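PDB 2I6V: type II secretion system protein C from Vibrio cholerae, which probably takes part in type II secretion, the export of proteins such as cholera toxin across the outer membrane; this piece is its PDZ domain, probably periplasmic. Local coordinates for residues V44-L49 with N58-S63. Residues are numbered along the deposited sequence; the frame is centred on the assembly and turned at random.
Sequences VALNGL and NTLFQS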
# COMPACT_ATOMS: atom_id res chain seq x y z
N VAL A 44 -0.91 6.00 -1.11
CA VAL A 44 -2.10 6.74 -1.55
C VAL A 44 -2.96 5.99 -2.55
O VAL A 44 -4.16 6.27 -2.69
CB VAL A 44 -1.72 8.13 -2.09
CG1 VAL A 44 -1.03 8.95 -1.00
CG2 VAL A 44 -0.81 8.00 -3.30
N ALA A 45 -2.37 5.03 -3.26
CA ALA A 45 -3.16 4.24 -4.20
C ALA A 45 -2.67 2.81 -4.27
O ALA A 45 -1.51 2.52 -3.96
CB ALA A 45 -3.13 4.87 -5.59
N LEU A 46 -3.56 1.92 -4.70
CA LEU A 46 -3.24 0.51 -4.89
C LEU A 46 -3.79 0.12 -6.26
O LEU A 46 -4.98 0.29 -6.52
CB LEU A 46 -3.90 -0.31 -3.79
CG LEU A 46 -3.55 -1.79 -3.64
CD1 LEU A 46 -2.03 -1.99 -3.68
CD2 LEU A 46 -4.13 -2.32 -2.32
N ASN A 47 -2.92 -0.35 -7.15
CA ASN A 47 -3.31 -0.58 -8.55
C ASN A 47 -3.99 0.63 -9.20
O ASN A 47 -4.88 0.48 -10.05
CB ASN A 47 -4.22 -1.81 -8.66
CG ASN A 47 -3.51 -3.10 -8.32
OD1 ASN A 47 -2.31 -3.10 -8.03
ND2 ASN A 47 -4.25 -4.20 -8.34
N GLY A 48 -3.58 1.83 -8.81
CA GLY A 48 -4.11 3.06 -9.40
C GLY A 48 -5.43 3.51 -8.81
O GLY A 48 -5.99 4.54 -9.20
N LEU A 49 -5.94 2.73 -7.87
CA LEU A 49 -7.21 3.00 -7.23
C LEU A 49 -6.96 3.64 -5.86
O LEU A 49 -5.98 3.33 -5.19
CB LEU A 49 -8.01 1.72 -7.08
CG LEU A 49 -8.45 1.05 -8.39
CD1 LEU A 49 -8.69 -0.44 -8.20
CD2 LEU A 49 -9.68 1.74 -8.96
N ASN A 58 -12.55 -2.91 -0.79
CA ASN A 58 -13.21 -4.19 -0.55
C ASN A 58 -13.33 -5.03 -1.83
O ASN A 58 -13.01 -6.22 -1.85
CB ASN A 58 -14.58 -3.98 0.07
CG ASN A 58 -15.23 -5.29 0.45
OD1 ASN A 58 -14.66 -6.08 1.21
ND2 ASN A 58 -16.43 -5.53 -0.07
N THR A 59 -13.78 -4.39 -2.90
CA THR A 59 -13.98 -5.10 -4.15
C THR A 59 -12.64 -5.61 -4.68
O THR A 59 -12.53 -6.76 -5.11
CB THR A 59 -14.66 -4.21 -5.18
OG1 THR A 59 -16.00 -3.96 -4.74
CG2 THR A 59 -14.70 -4.88 -6.54
N LEU A 60 -11.62 -4.76 -4.64
CA LEU A 60 -10.29 -5.16 -5.09
C LEU A 60 -9.78 -6.36 -4.29
O LEU A 60 -9.28 -7.34 -4.85
CB LEU A 60 -9.30 -3.99 -5.01
CG LEU A 60 -7.91 -4.19 -5.59
CD1 LEU A 60 -7.97 -4.49 -7.09
CD2 LEU A 60 -7.06 -2.96 -5.33
N PHE A 61 -9.94 -6.30 -2.97
CA PHE A 61 -9.47 -7.40 -2.11
C PHE A 61 -10.19 -8.73 -2.35
O PHE A 61 -9.58 -9.80 -2.20
CB PHE A 61 -9.55 -7.00 -0.64
CG PHE A 61 -8.66 -5.84 -0.28
CD1 PHE A 61 -7.40 -5.74 -0.82
CD2 PHE A 61 -9.10 -4.86 0.58
CE1 PHE A 61 -6.58 -4.68 -0.49
CE2 PHE A 61 -8.28 -3.80 0.91
CZ PHE A 61 -7.02 -3.71 0.37
N GLN A 62 -11.46 -8.67 -2.73
CA GLN A 62 -12.21 -9.89 -3.06
C GLN A 62 -11.62 -10.61 -4.27
O GLN A 62 -11.87 -11.79 -4.47
CB GLN A 62 -13.68 -9.56 -3.32
CG GLN A 62 -14.46 -9.15 -2.09
CD GLN A 62 -15.91 -8.84 -2.41
OE1 GLN A 62 -16.72 -8.62 -1.50
NE2 GLN A 62 -16.25 -8.82 -3.70
N SER A 63 -10.83 -9.89 -5.07
CA SER A 63 -10.27 -10.44 -6.30
C SER A 63 -8.81 -10.84 -6.13
O SER A 63 -8.17 -11.31 -7.06
CB SER A 63 -10.37 -9.42 -7.43
OG SER A 63 -9.30 -8.48 -7.36
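Leu49 and Leu60 bring the two backbones nearest, their CA atoms 9.0 Å apart, where the tight turn 46-49 faces the last turn of helix 54-62. The gap is filled mainly by side chains, although Leu60 CD2 also rests 4.0 Å from the backbone O of Leu46. With its CG anti to the backbone N (chi1 -173°), Leu60 reaches the turn with both methyls. Leu60 CD2 meets Leu46 CG at 4.1 Å and Leu49 CD1 at 4.2 Å, so one branched leucine touches both ends of the turn. The other methyl, Leu60 CD1, lies 3.9 Å from Asn47 ND2; the polar end of that amide is held through OD1, which accepts from the backbone N of Ser71. In the PDZ domain this is where a helix packs against the end of a sheet strand through the turn that joins strand 42-46 to strand 49-50. The turn is type I', closed by Leu46 and Leu49 bonding N to O in both directions. Asn47 and Gly48 fill its two positive-phi corners, which asparagine tolerates well and glycine easily. Leu46, the buried partner, also sets CD2 3.9 Å from CE1 of Phe61, whose ring it approaches obliquely while leaning on Met70 and Leu51. Leu60 O accepts from Ser63 N and, on an in-plane lone pair, from Ser63 OG at 2.8 Å, serine being short enough to fold back onto the backbone.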